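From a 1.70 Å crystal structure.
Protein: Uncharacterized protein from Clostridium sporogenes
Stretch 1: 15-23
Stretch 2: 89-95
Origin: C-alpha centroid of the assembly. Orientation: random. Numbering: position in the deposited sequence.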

# COMPACT_ATOMS: atom_id res chain seq x y z
N LYS B 15 -24.67 -7.35 4.37
CA LYS B 15 -25.62 -6.47 3.71
C LYS B 15 -25.74 -5.16 4.47
O LYS B 15 -25.85 -5.16 5.69
CB LYS B 15 -26.98 -7.14 3.59
CG LYS B 15 -27.98 -6.36 2.77
CD LYS B 15 -29.19 -7.23 2.49
CE LYS B 15 -30.22 -6.50 1.70
NZ LYS B 15 -29.69 -6.00 0.40
N PHE B 16 -25.70 -4.05 3.75
CA PHE B 16 -25.83 -2.72 4.36
C PHE B 16 -27.31 -2.52 4.68
O PHE B 16 -28.09 -2.15 3.80
CB PHE B 16 -25.29 -1.66 3.38
CG PHE B 16 -24.93 -0.35 4.02
CD1 PHE B 16 -25.88 0.39 4.75
CD2 PHE B 16 -23.67 0.20 3.84
CE1 PHE B 16 -25.55 1.61 5.32
CE2 PHE B 16 -23.34 1.45 4.39
CZ PHE B 16 -24.27 2.13 5.15
N ASN B 17 -27.72 -2.78 5.93
CA ASN B 17 -29.14 -2.68 6.32
C ASN B 17 -29.42 -1.67 7.45
O ASN B 17 -30.50 -1.67 8.02
CB ASN B 17 -29.68 -4.08 6.69
CG ASN B 17 -28.99 -4.68 7.90
OD1 ASN B 17 -28.14 -4.06 8.52
ND2 ASN B 17 -29.28 -5.94 8.16
N SER B 18 -28.42 -0.86 7.78
CA SER B 18 -28.51 0.09 8.89
C SER B 18 -27.35 1.07 8.82
O SER B 18 -26.28 0.72 8.34
CB SER B 18 -28.44 -0.65 10.23
OG SER B 18 -28.49 0.23 11.33
N PHE B 19 -27.59 2.30 9.28
CA PHE B 19 -26.52 3.30 9.48
C PHE B 19 -26.09 3.39 10.96
O PHE B 19 -25.27 4.25 11.29
CB PHE B 19 -26.97 4.68 8.95
CG PHE B 19 -26.74 4.87 7.48
CD1 PHE B 19 -25.51 5.35 7.02
CD2 PHE B 19 -27.74 4.56 6.55
CE1 PHE B 19 -25.29 5.52 5.66
CE2 PHE B 19 -27.52 4.73 5.18
CZ PHE B 19 -26.29 5.21 4.74
N SER B 20 -26.65 2.55 11.84
CA SER B 20 -26.39 2.64 13.28
C SER B 20 -25.94 1.34 13.96
O SER B 20 -25.35 1.38 15.04
CB SER B 20 -27.63 3.20 13.99
OG SER B 20 -28.74 2.32 13.87
N LYS B 21 -26.27 0.20 13.36
CA LYS B 21 -26.01 -1.12 13.93
C LYS B 21 -25.29 -1.95 12.88
O LYS B 21 -25.75 -2.01 11.75
CB LYS B 21 -27.37 -1.74 14.28
CG LYS B 21 -28.15 -1.04 15.40
CD LYS B 21 -27.39 -0.84 16.74
CE LYS B 21 -26.65 -2.08 17.19
NZ LYS B 21 -26.19 -1.99 18.61
N PHE B 22 -24.17 -2.56 13.24
CA PHE B 22 -23.41 -3.39 12.30
C PHE B 22 -24.22 -4.66 11.95
O PHE B 22 -24.73 -5.34 12.80
CB PHE B 22 -22.05 -3.77 12.86
CG PHE B 22 -21.15 -4.37 11.84
CD1 PHE B 22 -20.37 -3.56 11.02
CD2 PHE B 22 -21.06 -5.75 11.69
CE1 PHE B 22 -19.55 -4.10 10.05
CE2 PHE B 22 -20.25 -6.29 10.71
CZ PHE B 22 -19.45 -5.47 9.91
N SER B 23 -24.23 -5.00 10.68
CA SER B 23 -25.15 -5.95 10.08
C SER B 23 -24.69 -7.34 10.42
O SER B 23 -23.49 -7.59 10.46
CB SER B 23 -25.11 -5.81 8.56
OG SER B 23 -25.92 -6.81 7.92
N PHE B 89 -11.82 -4.15 12.41
CA PHE B 89 -12.67 -2.95 12.39
C PHE B 89 -14.07 -3.37 11.96
O PHE B 89 -14.25 -4.39 11.30
CB PHE B 89 -12.17 -1.87 11.43
CG PHE B 89 -10.88 -1.23 11.84
CD1 PHE B 89 -10.80 -0.51 13.03
CD2 PHE B 89 -9.76 -1.32 11.02
CE1 PHE B 89 -9.60 0.08 13.42
CE2 PHE B 89 -8.56 -0.73 11.41
CZ PHE B 89 -8.47 -0.04 12.60
N LEU B 90 -15.06 -2.59 12.37
CA LEU B 90 -16.43 -2.71 11.91
C LEU B 90 -16.72 -1.41 11.15
O LEU B 90 -16.72 -0.33 11.75
CB LEU B 90 -17.40 -2.89 13.07
CG LEU B 90 -17.15 -4.13 13.94
CD1 LEU B 90 -18.12 -4.17 15.09
CD2 LEU B 90 -17.23 -5.40 13.11
N LEU B 91 -16.88 -1.53 9.83
CA LEU B 91 -17.02 -0.37 8.95
C LEU B 91 -18.30 -0.46 8.15
O LEU B 91 -18.75 -1.54 7.79
CB LEU B 91 -15.85 -0.28 8.00
CG LEU B 91 -14.43 -0.39 8.59
CD1 LEU B 91 -13.43 -0.46 7.45
CD2 LEU B 91 -14.16 0.79 9.49
N TYR B 92 -18.85 0.72 7.82
CA TYR B 92 -19.85 0.85 6.74
C TYR B 92 -19.10 1.44 5.56
O TYR B 92 -18.37 2.42 5.73
CB TYR B 92 -21.03 1.77 7.13
CG TYR B 92 -21.56 1.60 8.56
CD1 TYR B 92 -21.67 0.33 9.17
CD2 TYR B 92 -22.01 2.70 9.28
CE1 TYR B 92 -22.16 0.18 10.46
CE2 TYR B 92 -22.50 2.57 10.58
CZ TYR B 92 -22.57 1.31 11.16
OH TYR B 92 -23.06 1.16 12.43
N ILE B 93 -19.29 0.87 4.37
CA ILE B 93 -18.60 1.37 3.19
C ILE B 93 -19.59 1.65 2.08
O ILE B 93 -20.49 0.84 1.85
CB ILE B 93 -17.43 0.44 2.77
CG1 ILE B 93 -16.52 1.14 1.77
CG2 ILE B 93 -17.93 -0.89 2.21
CD1 ILE B 93 -15.11 0.59 1.75
N LEU B 94 -19.46 2.83 1.46
CA LEU B 94 -20.31 3.28 0.36
C LEU B 94 -19.37 3.62 -0.78
O LEU B 94 -18.59 4.57 -0.67
CB LEU B 94 -21.10 4.50 0.80
CG LEU B 94 -22.03 4.31 1.99
CD1 LEU B 94 -22.54 5.67 2.47
CD2 LEU B 94 -23.18 3.39 1.62
N VAL B 95 -19.41 2.83 -1.85
CA VAL B 95 -18.41 2.90 -2.92
C VAL B 95 -19.02 3.42 -4.22
O VAL B 95 -19.92 2.77 -4.77
CB VAL B 95 -17.75 1.52 -3.21
CG1 VAL B 95 -16.70 1.61 -4.32
CG2 VAL B 95 -17.15 0.92 -1.95
O HOH W 1 -22.82 3.50 13.91

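The contact rests on Tyr92, whose CA-to-CB bond points toward the loop 15-23 and which gives up 122 Å² to it, the largest share of any residue in a contact that buries 484 Å² summed over both sides. Phe22 follows with 101 Å² and Phe16 with 71 Å². Both phenylalanines also point toward the strand segment, and each has chi1 in the t well.

Phe16 approaches Tyr92 with its CE2 atom 3.6 Å from Tyr92 CB. The two rings are nevertheless not stacked: their centroids lie 5.9 Å apart and their planes meet at 58°, an oblique arrangement that belongs to neither of the standard aromatic geometries. The same Phe16 CE2 comes within 3.4 Å of Leu94 CD2, a tight apolar contact. Leu94 sets its CA-to-CB bond sideways, but the end of its side chain comes nearer to the loop, so its methyls make the approach. At the ring edge, close to the ring plane, Phe16 CD2 lies 3.8 Å from the carbonyl Ile93 O. The side chain of Ile93 itself points away, as expected where side chains alternate along a strand.

The clearest directional evidence comes from Phe22. Leu90 CD2 sits 3.8 Å from the centroid of the Phe22 ring and only 8° off the ring normal, so the methyl lies almost squarely over one face in a CH-pi contact. Leu90 CB adds a 3.7 Å approach to Phe22 CD1. The ring edge meets a different kind of neighbour: Phe22 CE1 is 3.5 Å from Leu91 O, near the ring plane, where the hydrogens of an aromatic ring carry partial positive charge and a carbonyl oxygen is well tolerated. Toward the phenol, Phe22 CD1 lies 4.2 Å from Tyr92 CE1, a looser and oblique contact.

Phe19 contributes differently. Its CA-to-CB bond points away, yet the ring end comes nearer, and with chi1 at -85° its CE1 atom reaches 4.2 Å from Leu94 CD1, which lies at the ring edge. Its backbone approaches more closely, with Phe19 O 3.3 Å from Tyr92 CE2.

At the polar margin the two stretches form no direct hydrogen bond. Tyr92 OH passes 3.3 Å from Ser20 C and 3.5 Å from both Ser20 O and Lys21 N, but the angles are poor for either polar pair. Water 1 supplies a link instead: it lies 2.8 Å from Tyr92 OH, a hydrogen bond, and donates a weak one to Ser20 O at 3.5 Å. Tyr92 OH is also hydrogen-bonded elsewhere in the structure.

The loop is held partly by its own bonds. Ser18 OG accepts from Ser20 N at 3.0 Å (N-H...O angle 165°) and from Lys21 N at 3.0 Å (150°), which accounts for the amide that Tyr92 OH leaves unbonded. Further out, Ser23 OG donates to Lys15 O at 2.8 Å, tying together the two ends of the stretch.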